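Local coordinates for protein galactose-1-phosphate uridylyltransferase (Pyrobaculum aerophilum str. IM2, PDB 6K9Z) that probably catalyses the transfer of uridylyl groups between UDP-glucose and hexose 1-phosphates such as galactose 1-phosphate, and holds UDP, zinc and iron, at residues A[161-164]-A[168-171]; A[174-179]-A[205-210]; A[250-255]-A[261-266]. The protein carries 1 engineered substitution. All coordinates share one frame; numbering follows the deposited sequence.

Interaction 1 (A[161-164]-A[168-171]); sequences YEWY and GSCL. With ZN (zinc ion), chain D.
Apolar contact between Trp-163 and Leu-171 makes up much of this interface. Leu-171 lies over one face of the indole: its CB sits 3.6 Å from the centroid of the Trp-163 five-membered ring, 9° off the ring normal, a CH-pi contact, while CD1 stands above the middle of the ring system. The two side chains cross at about a right angle. Trp-163 reaches this place with CG anti to the backbone N (chi1 165°), which swings the indole off the helix toward Leu-171.

The polar contacts gather on the backbone. Gly-168 N donates to Tyr-164 O at 2.6 Å, but the bond is bent (136° at the hydrogen) and the donor stands above the carbonyl plane. Gly-168 then leaves the helix with positive phi. Ser-169 O receives a CA-H...O contact from Tyr-164 CA at 3.5 Å and lies at the indole edge, 3.1 Å from Trp-163 CD1. The phenol of Tyr-164 turns its edge to Cys-170 N.

Metal binding holds the turn just before the second helix: Cys-170 SG binds zinc at 2.3 Å, with Cys-173, His-211 and His-264 completing the site.

The contact thus forms the corner between helix 151-167 and helix 171-178, whose N-cap is Cys-170. Arg-174 of the second helix touches Trp-163, Tyr-164 rests on the loop before strand 266-271, and Phe-8 of the second subunit packs on Leu-171.

Interaction 2 (A[174-179]-A[205-210]); sequences RIVEKE and HIYPKR
Val-176 meets Tyr-207 through a single methyl group, where helix 171-178 passes over the end of strand 202-208. CG2 of Val-176 comes within 3.5 Å of both CB and CG of Tyr-207, and it stays close to one side of the ring, 3.6 Å from CD2. This methyl fills the angle where the phenol leaves the strand. The valine torsion (chi1 169°) sets CG1 anti to the backbone N and leaves CG2 beside that nitrogen, directed at the tyrosine; CG1 itself only skirts the carbonyl of Pro-208, with its O at 4.3 Å.

Away from this point the contact loosens quickly. Lys-209 CG stays 4.8 Å from Val-176 CG1, although the CA of Lys-209 is the nearest to that of Val-176, and Ile-175 CG2 stops 5.7 Å from Tyr-207 CE1. Glu-177 and Lys-178 are on the exposed part of the helix, and Leu-67 of the second subunit packs on Lys-178 and on Arg-174.

The meeting surfaces are small and apolar, about 150 Å² in all, so the contact imposes shape rather than polar pairing. Polar demands are met by other partners: Tyr-207 OH is hydrogen-bonded to His-172, and Lys-191 bonds the carbonyls of Val-176 and Glu-179 near the helix end. Because the Tyr-207 ring also stacks on His-266 and meets His-264 edge-to-face, Val-176 covers an aromatic residue lying just behind ligands of both the iron and the zinc.

Interaction 3 (A[250-255]-A[261-266]); sequences VLHQAP and QYYHLH. With FE (Fe (III) ion), chain E; ZN (zinc ion), chain D.
His-252 and His-266, an antiparallel hydrogen-bonded pair, bind one iron ion, through ND1 and NE2 respectively, each at 2.2 Å. Their ring planes are turned 86° apart; a His-266 chi1 of 47°, CG between backbone N and carbonyl carbon, brings its ring face under His-252 CB, 3.7 Å from the centroid. Both backbone bonds of the pair, N of each histidine to O of the other, measure 2.9 Å. The rotation of the His-266 ring is fixed at its edge, where ND1 donates to His-264 O at 2.8 Å, with that oxygen in the ring plane. His-252 NE2 is hydrogen-bonded to Gly-288 O of the second subunit.

Tyr-263 runs alongside, its edge against the backbone from Gln-253 to Ala-254 and its OH 3.4 Å from His-252 CB; this hydroxyl is hydrogen-bonded to the iron ligand Glu-156. A phenylalanine in its place would probably leave the Glu-156 carboxylate without this hydroxyl partner and freer to turn.

Glu-156, Glu-268 and a water share the iron and His-264 binds zinc, joining two metal sites where strand 247-252 ends and strand 266-271 begins in the half-barrel sheet, recalling the iron site of the Escherichia coli enzyme.

How the interactions relate
From the N terminus the three contacts follow in series, with none nesting or crossing. Interaction 1 closes the tight turn from helix 151-167 into helix 171-178. Interaction 2 closes a longer excursion, bringing helix 171-178 back against strand 202-208 after strands 183-186 and 190-193. Interaction 3 closes the short loop leading from strand 247-252 toward strand 266-271. The zinc joins interactions 1 and 3, through Cys-170 and His-264, and Tyr-164 packs on Tyr-262. A probable hydrogen bond, Pro-208 O to His-264 NE2 at 2.8 Å, links interactions 2 and 3, which share the large sheet. Together they join two successive helices, through zinc ligands and packing, to strands 202-208, 247-252 and 266-271 of that sheet.

Interaction 1 (A[161-164]-A[168-171])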
loop_
_atom_site.group_PDB
_atom_site.type_symbol
_atom_site.label_atom_id
_atom_site.label_comp_id
_atom_site.label_asym_id
_atom_site.label_seq_id
_atom_site.Cartn_x
_atom_site.Cartn_y
_atom_site.Cartn_z
ATOM N N TYR A 161 -12.186 -16.901 -8.589
ATOM C CA TYR A 161 -12.729 -18.259 -8.386
ATOM C C TYR A 161 -14.235 -18.190 -8.124
ATOM O O TYR A 161 -15.046 -18.896 -8.790
ATOM C CB TYR A 161 -12.032 -18.938 -7.206
ATOM C CG TYR A 161 -12.593 -20.305 -6.936
ATOM C CD1 TYR A 161 -12.289 -21.357 -7.782
ATOM C CD2 TYR A 161 -13.430 -20.555 -5.866
ATOM C CE1 TYR A 161 -12.811 -22.627 -7.575
ATOM C CE2 TYR A 161 -13.954 -21.825 -5.650
ATOM C CZ TYR A 161 -13.616 -22.868 -6.486
ATOM O OH TYR A 161 -14.134 -24.117 -6.246
ATOM N N GLU A 162 -14.633 -17.331 -7.184
ATOM C CA GLU A 162 -16.056 -17.227 -6.754
ATOM C C GLU A 162 -16.901 -16.785 -7.960
ATOM O O GLU A 162 -18.038 -17.275 -8.101
ATOM C CB GLU A 162 -16.218 -16.260 -5.569
ATOM C CG GLU A 162 -15.654 -16.809 -4.266
ATOM C CD GLU A 162 -15.834 -15.951 -3.008
ATOM O OE1 GLU A 162 -16.694 -15.062 -2.985
ATOM O OE2 GLU A 162 -15.141 -16.225 -2.018
ATOM N N TRP A 163 -16.387 -15.842 -8.741
ATOM C CA TRP A 163 -17.076 -15.324 -9.940
ATOM C C TRP A 163 -17.288 -16.478 -10.921
ATOM O O TRP A 163 -18.411 -16.625 -11.423
ATOM C CB TRP A 163 -16.301 -14.204 -10.620
ATOM C CG TRP A 163 -16.841 -13.979 -12.001
ATOM C CD1 TRP A 163 -16.596 -14.716 -13.135
ATOM C CD2 TRP A 163 -17.751 -12.957 -12.392
ATOM N NE1 TRP A 163 -17.293 -14.221 -14.208
ATOM C CE2 TRP A 163 -18.017 -13.145 -13.774
ATOM C CE3 TRP A 163 -18.354 -11.913 -11.695
ATOM C CZ2 TRP A 163 -18.877 -12.326 -14.487
ATOM C CZ3 TRP A 163 -19.209 -11.110 -12.396
ATOM C CH2 TRP A 163 -19.454 -11.310 -13.768
ATOM N N TYR A 164 -16.206 -17.217 -11.197
ATOM C CA TYR A 164 -16.144 -18.343 -12.170
ATOM C C TYR A 164 -17.153 -19.428 -11.776
ATOM O O TYR A 164 -17.944 -19.932 -12.642
ATOM C CB TYR A 164 -14.711 -18.886 -12.222
ATOM C CG TYR A 164 -14.494 -19.953 -13.251
ATOM C CD1 TYR A 164 -14.150 -19.620 -14.551
ATOM C CD2 TYR A 164 -14.635 -21.283 -12.929
ATOM C CE1 TYR A 164 -13.974 -20.595 -15.514
ATOM C CE2 TYR A 164 -14.499 -22.273 -13.890
ATOM C CZ TYR A 164 -14.148 -21.924 -15.184
ATOM O OH TYR A 164 -13.981 -22.894 -16.135
ATOM N N GLY A 168 -19.783 -18.959 -14.268
ATOM C CA GLY A 168 -19.410 -19.960 -15.297
ATOM C C GLY A 168 -18.393 -19.533 -16.353
ATOM O O GLY A 168 -18.175 -20.320 -17.286
ATOM N N SER A 169 -17.778 -18.357 -16.222
ATOM C CA SER A 169 -16.765 -17.845 -17.195
ATOM C C SER A 169 -15.653 -17.099 -16.443
ATOM O O SER A 169 -15.831 -16.775 -15.258
ATOM C CB SER A 169 -17.424 -16.958 -18.247
ATOM O OG SER A 169 -17.584 -15.636 -17.759
ATOM N N CYS A 170 -14.480 -16.899 -17.103
ATOM C CA CYS A 170 -13.387 -16.121 -16.476
ATOM C C CYS A 170 -13.728 -14.611 -16.535
ATOM O O CYS A 170 -13.907 -14.046 -17.640
ATOM C CB CYS A 170 -12.067 -16.391 -17.203
ATOM S SG CYS A 170 -10.726 -15.261 -16.752
ATOM N N LEU A 171 -13.802 -13.972 -15.330
ATOM C CA LEU A 171 -14.140 -12.516 -15.231
ATOM C C LEU A 171 -13.098 -11.684 -15.983
ATOM O O LEU A 171 -13.481 -10.742 -16.681
ATOM C CB LEU A 171 -14.192 -12.038 -13.781
ATOM C CG LEU A 171 -14.563 -10.560 -13.616
ATOM C CD1 LEU A 171 -15.813 -10.176 -14.398
ATOM C CD2 LEU A 171 -14.730 -10.254 -12.147
HETATM ZN ZN ZN D . -9.481 -15.421 -18.720
#

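Interaction 2 (A[174-179]-A[205-210])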
loop_
_atom_site.group_PDB
_atom_site.type_symbol
_atom_site.label_atom_id
_atom_site.label_comp_id
_atom_site.label_asym_id
_atom_site.label_seq_id
_atom_site.Cartn_x
_atom_site.Cartn_y
_atom_site.Cartn_z
ATOM N N ARG A 174 -13.788 -11.573 -19.618
ATOM C CA ARG A 174 -14.975 -10.690 -19.882
ATOM C C ARG A 174 -14.498 -9.231 -19.901
ATOM O O ARG A 174 -14.883 -8.483 -20.779
ATOM C CB ARG A 174 -16.043 -10.975 -18.835
ATOM C CG ARG A 174 -16.539 -12.418 -18.848
ATOM C CD ARG A 174 -17.494 -12.701 -20.001
ATOM N NE ARG A 174 -18.430 -11.590 -20.206
ATOM C CZ ARG A 174 -19.380 -11.165 -19.345
ATOM N NH1 ARG A 174 -19.533 -11.745 -18.164
ATOM N NH2 ARG A 174 -20.166 -10.143 -19.677
ATOM N N ILE A 175 -13.680 -8.843 -18.938
ATOM C CA ILE A 175 -13.147 -7.453 -18.855
ATOM C C ILE A 175 -12.286 -7.136 -20.093
ATOM O O ILE A 175 -12.510 -6.101 -20.780
ATOM C CB ILE A 175 -12.425 -7.244 -17.519
ATOM C CG1 ILE A 175 -13.404 -7.210 -16.353
ATOM C CG2 ILE A 175 -11.595 -5.969 -17.601
ATOM C CD1 ILE A 175 -12.766 -7.219 -14.973
ATOM N N VAL A 176 -11.388 -8.068 -20.460
ATOM C CA VAL A 176 -10.455 -7.830 -21.589
ATOM C C VAL A 176 -11.283 -7.655 -22.868
ATOM O O VAL A 176 -10.955 -6.756 -23.636
ATOM C CB VAL A 176 -9.443 -8.989 -21.698
ATOM C CG1 VAL A 176 -8.642 -8.916 -22.984
ATOM C CG2 VAL A 176 -8.532 -9.045 -20.479
ATOM N N GLU A 177 -12.343 -8.446 -23.059
ATOM C CA GLU A 177 -13.160 -8.401 -24.307
ATOM C C GLU A 177 -13.833 -7.024 -24.385
ATOM O O GLU A 177 -13.930 -6.520 -25.518
ATOM C CB GLU A 177 -14.141 -9.573 -24.404
ATOM C CG GLU A 177 -15.177 -9.412 -25.515
ATOM C CD GLU A 177 -14.641 -9.358 -26.948
ATOM O OE1 GLU A 177 -13.417 -9.586 -27.145
ATOM O OE2 GLU A 177 -15.422 -9.079 -27.880
ATOM N N LYS A 178 -14.393 -6.543 -23.273
ATOM C CA LYS A 178 -15.151 -5.261 -23.182
ATOM C C LYS A 178 -14.292 -4.001 -23.366
ATOM O O LYS A 178 -14.813 -3.018 -23.920
ATOM C CB LYS A 178 -15.935 -5.193 -21.869
ATOM C CG LYS A 178 -17.089 -6.177 -21.745
ATOM C CD LYS A 178 -18.090 -5.790 -20.682
ATOM C CE LYS A 178 -19.275 -6.730 -20.610
ATOM N NZ LYS A 178 -20.150 -6.594 -21.797
ATOM N N GLU A 179 -13.046 -4.004 -22.886
ATOM C CA GLU A 179 -12.251 -2.747 -22.889
ATOM C C GLU A 179 -12.104 -2.161 -24.297
ATOM O O GLU A 179 -11.621 -2.870 -25.185
ATOM C CB GLU A 179 -10.891 -2.991 -22.237
ATOM C CG GLU A 179 -10.986 -3.166 -20.735
ATOM C CD GLU A 179 -11.437 -1.912 -20.006
ATOM O OE1 GLU A 179 -12.157 -2.037 -19.005
ATOM O OE2 GLU A 179 -11.062 -0.820 -20.447
ATOM N N HIS A 205 -3.138 -1.869 -17.053
ATOM C CA HIS A 205 -3.059 -3.350 -16.939
ATOM C C HIS A 205 -2.842 -3.934 -18.329
ATOM O O HIS A 205 -3.502 -3.440 -19.305
ATOM C CB HIS A 205 -4.312 -3.882 -16.278
ATOM C CG HIS A 205 -4.426 -3.550 -14.837
ATOM N ND1 HIS A 205 -5.303 -4.192 -14.027
ATOM C CD2 HIS A 205 -3.800 -2.599 -14.100
ATOM C CE1 HIS A 205 -5.229 -3.660 -12.822
ATOM N NE2 HIS A 205 -4.317 -2.658 -12.847
ATOM N N ILE A 206 -1.955 -4.910 -18.433
ATOM C CA ILE A 206 -1.603 -5.526 -19.730
ATOM C C ILE A 206 -2.020 -6.997 -19.601
ATOM O O ILE A 206 -1.385 -7.784 -18.827
ATOM C CB ILE A 206 -0.141 -5.286 -20.105
ATOM C CG1 ILE A 206 0.173 -3.774 -20.090
ATOM C CG2 ILE A 206 0.210 -5.911 -21.452
ATOM C CD1 ILE A 206 1.596 -3.391 -20.471
ATOM N N TYR A 207 -2.976 -7.392 -20.426
ATOM C CA TYR A 207 -3.539 -8.763 -20.391
ATOM C C TYR A 207 -3.345 -9.464 -21.712
ATOM O O TYR A 207 -3.440 -8.845 -22.778
ATOM C CB TYR A 207 -5.044 -8.774 -20.173
ATOM C CG TYR A 207 -5.517 -8.697 -18.744
ATOM C CD1 TYR A 207 -5.673 -7.479 -18.089
ATOM C CD2 TYR A 207 -5.938 -9.837 -18.095
ATOM C CE1 TYR A 207 -6.183 -7.426 -16.798
ATOM C CE2 TYR A 207 -6.438 -9.803 -16.816
ATOM C CZ TYR A 207 -6.586 -8.595 -16.165
ATOM O OH TYR A 207 -7.099 -8.612 -14.895
ATOM N N PRO A 208 -3.112 -10.783 -21.675
ATOM C CA PRO A 208 -3.120 -11.557 -22.915
ATOM C C PRO A 208 -4.575 -11.737 -23.366
ATOM O O PRO A 208 -5.504 -11.888 -22.542
ATOM C CB PRO A 208 -2.452 -12.873 -22.492
ATOM C CG PRO A 208 -2.881 -13.051 -21.040
ATOM C CD PRO A 208 -2.983 -11.633 -20.487
ATOM N N LYS A 209 -4.765 -11.698 -24.692
ATOM C CA LYS A 209 -6.107 -11.847 -25.283
ATOM C C LYS A 209 -6.553 -13.309 -25.130
ATOM O O LYS A 209 -7.750 -13.528 -25.050
ATOM C CB LYS A 209 -6.059 -11.402 -26.744
ATOM C CG LYS A 209 -6.029 -9.887 -26.900
ATOM C CD LYS A 209 -5.749 -9.427 -28.328
ATOM C CE LYS A 209 -6.030 -7.951 -28.514
ATOM N NZ LYS A 209 -6.047 -7.570 -29.952
ATOM N N ARG A 210 -5.624 -14.254 -25.206
ATOM C CA ARG A 210 -5.905 -15.672 -24.910
ATOM C C ARG A 210 -5.848 -15.858 -23.400
ATOM O O ARG A 210 -5.025 -15.202 -22.771
ATOM C CB ARG A 210 -4.966 -16.601 -25.688
ATOM C CG ARG A 210 -5.432 -16.812 -27.121
ATOM C CD ARG A 210 -4.537 -17.829 -27.805
ATOM N NE ARG A 210 -3.351 -17.063 -28.172
ATOM C CZ ARG A 210 -2.378 -17.468 -28.983
ATOM N NH1 ARG A 210 -1.376 -16.642 -29.246
ATOM N NH2 ARG A 210 -2.411 -18.685 -29.512
#

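Interaction 3 (A[250-255]-A[261-266])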
loop_
_atom_site.group_PDB
_atom_site.type_symbol
_atom_site.label_atom_id
_atom_site.label_comp_id
_atom_site.label_asym_id
_atom_site.label_seq_id
_atom_site.Cartn_x
_atom_site.Cartn_y
_atom_site.Cartn_z
ATOM N N VAL A 250 4.087 -5.064 -11.615
ATOM C CA VAL A 250 3.971 -6.375 -10.948
ATOM C C VAL A 250 3.222 -7.307 -11.897
ATOM O O VAL A 250 2.321 -6.895 -12.566
ATOM C CB VAL A 250 3.297 -6.241 -9.563
ATOM C CG1 VAL A 250 1.887 -5.715 -9.662
ATOM C CG2 VAL A 250 3.375 -7.515 -8.727
ATOM N N LEU A 251 3.651 -8.544 -11.899
ATOM C CA LEU A 251 2.991 -9.650 -12.626
ATOM C C LEU A 251 2.054 -10.385 -11.670
ATOM O O LEU A 251 2.540 -11.007 -10.727
ATOM C CB LEU A 251 4.037 -10.610 -13.174
ATOM C CG LEU A 251 3.477 -11.886 -13.824
ATOM C CD1 LEU A 251 2.442 -11.508 -14.881
ATOM C CD2 LEU A 251 4.611 -12.719 -14.424
ATOM N N HIS A 252 0.768 -10.332 -11.929
ATOM C CA HIS A 252 -0.280 -11.084 -11.197
ATOM C C HIS A 252 -0.528 -12.341 -12.030
ATOM O O HIS A 252 -1.072 -12.204 -13.134
ATOM C CB HIS A 252 -1.517 -10.208 -11.061
ATOM C CG HIS A 252 -1.375 -9.175 -10.005
ATOM N ND1 HIS A 252 -2.398 -8.288 -9.707
ATOM C CD2 HIS A 252 -0.377 -8.960 -9.124
ATOM C CE1 HIS A 252 -2.001 -7.532 -8.692
ATOM N NE2 HIS A 252 -0.767 -7.888 -8.301
ATOM N N GLN A 253 -0.119 -13.496 -11.503
ATOM C CA GLN A 253 -0.370 -14.781 -12.190
ATOM C C GLN A 253 -0.882 -15.790 -11.169
ATOM O O GLN A 253 -0.893 -15.548 -9.962
ATOM C CB GLN A 253 0.876 -15.221 -12.941
ATOM C CG GLN A 253 2.048 -15.584 -12.058
ATOM C CD GLN A 253 3.191 -16.177 -12.850
ATOM O OE1 GLN A 253 2.973 -16.926 -13.788
ATOM N NE2 GLN A 253 4.419 -15.877 -12.468
ATOM N N ALA A 254 -1.261 -16.947 -11.644
ATOM C CA ALA A 254 -1.609 -18.065 -10.768
ATOM C C ALA A 254 -0.441 -18.457 -9.872
ATOM O O ALA A 254 0.756 -18.375 -10.202
ATOM C CB ALA A 254 -2.030 -19.251 -11.580
ATOM N N PRO A 255 -0.790 -19.072 -8.730
ATOM C CA PRO A 255 0.224 -19.758 -7.951
ATOM C C PRO A 255 0.861 -20.880 -8.774
ATOM O O PRO A 255 0.218 -21.393 -9.708
ATOM C CB PRO A 255 -0.496 -20.314 -6.744
ATOM C CG PRO A 255 -1.835 -19.573 -6.757
ATOM C CD PRO A 255 -2.160 -19.297 -8.224
ATOM N N GLN A 261 -8.277 -22.162 -14.678
ATOM C CA GLN A 261 -9.365 -21.748 -15.599
ATOM C C GLN A 261 -9.938 -20.391 -15.160
ATOM O O GLN A 261 -10.477 -19.704 -16.025
ATOM C CB GLN A 261 -10.460 -22.816 -15.611
ATOM C CG GLN A 261 -10.119 -24.012 -16.479
ATOM C CD GLN A 261 -11.225 -25.054 -16.397
ATOM O OE1 GLN A 261 -11.792 -25.316 -15.329
ATOM N NE2 GLN A 261 -11.583 -25.618 -17.539
ATOM N N TYR A 262 -9.834 -20.025 -13.880
ATOM C CA TYR A 262 -10.639 -18.933 -13.261
ATOM C C TYR A 262 -9.789 -17.679 -13.060
ATOM O O TYR A 262 -10.366 -16.585 -12.783
ATOM C CB TYR A 262 -11.214 -19.341 -11.905
ATOM C CG TYR A 262 -10.210 -19.881 -10.918
ATOM C CD1 TYR A 262 -9.929 -21.243 -10.882
ATOM C CD2 TYR A 262 -9.541 -19.039 -10.034
ATOM C CE1 TYR A 262 -9.010 -21.766 -9.995
ATOM C CE2 TYR A 262 -8.596 -19.553 -9.160
ATOM C CZ TYR A 262 -8.345 -20.909 -9.141
ATOM O OH TYR A 262 -7.435 -21.438 -8.282
ATOM N N TYR A 263 -8.478 -17.834 -13.183
ATOM C CA TYR A 263 -7.563 -16.678 -13.069
ATOM C C TYR A 263 -6.750 -16.529 -14.342
ATOM O O TYR A 263 -6.546 -17.475 -15.095
ATOM C CB TYR A 263 -6.687 -16.798 -11.833
ATOM C CG TYR A 263 -6.013 -15.503 -11.411
ATOM C CD1 TYR A 263 -6.750 -14.458 -10.892
ATOM C CD2 TYR A 263 -4.628 -15.368 -11.405
ATOM C CE1 TYR A 263 -6.152 -13.307 -10.393
ATOM C CE2 TYR A 263 -4.014 -14.196 -10.956
ATOM C CZ TYR A 263 -4.780 -13.174 -10.443
ATOM O OH TYR A 263 -4.147 -12.054 -9.943
ATOM N N HIS A 264 -6.496 -15.257 -14.657
ATOM C CA HIS A 264 -5.853 -14.789 -15.912
ATOM C C HIS A 264 -4.673 -13.877 -15.557
ATOM O O HIS A 264 -4.898 -12.887 -14.844
ATOM C CB HIS A 264 -6.945 -14.047 -16.694
ATOM C CG HIS A 264 -6.706 -13.804 -18.144
ATOM N ND1 HIS A 264 -7.711 -13.946 -19.074
ATOM C CD2 HIS A 264 -5.628 -13.361 -18.818
ATOM C CE1 HIS A 264 -7.256 -13.631 -20.264
ATOM N NE2 HIS A 264 -5.982 -13.268 -20.135
ATOM N N LEU A 265 -3.485 -14.185 -16.191
ATOM C CA LEU A 265 -2.324 -13.422 -15.713
ATOM C C LEU A 265 -2.417 -12.013 -16.265
ATOM O O LEU A 265 -3.051 -11.778 -17.366
ATOM C CB LEU A 265 -1.008 -14.075 -16.121
ATOM C CG LEU A 265 -0.706 -14.217 -17.603
ATOM C CD1 LEU A 265 -0.184 -12.957 -18.265
ATOM C CD2 LEU A 265 0.351 -15.323 -17.801
ATOM N N HIS A 266 -1.798 -11.041 -15.699
ATOM C CA HIS A 266 -1.780 -9.644 -16.212
ATOM C C HIS A 266 -0.612 -8.927 -15.542
ATOM O O HIS A 266 -0.303 -9.281 -14.354
ATOM C CB HIS A 266 -3.120 -8.935 -15.963
ATOM C CG HIS A 266 -3.655 -9.117 -14.568
ATOM N ND1 HIS A 266 -4.273 -10.302 -14.139
ATOM C CD2 HIS A 266 -3.705 -8.274 -13.520
ATOM C CE1 HIS A 266 -4.653 -10.159 -12.874
ATOM N NE2 HIS A 266 -4.380 -8.925 -12.483
HETATM FE FE FE E . -4.451 -7.898 -10.520
HETATM ZN ZN ZN D . -9.481 -15.421 -18.720
HETATM O O HOH W 1 -6.507 -7.146 -10.970
#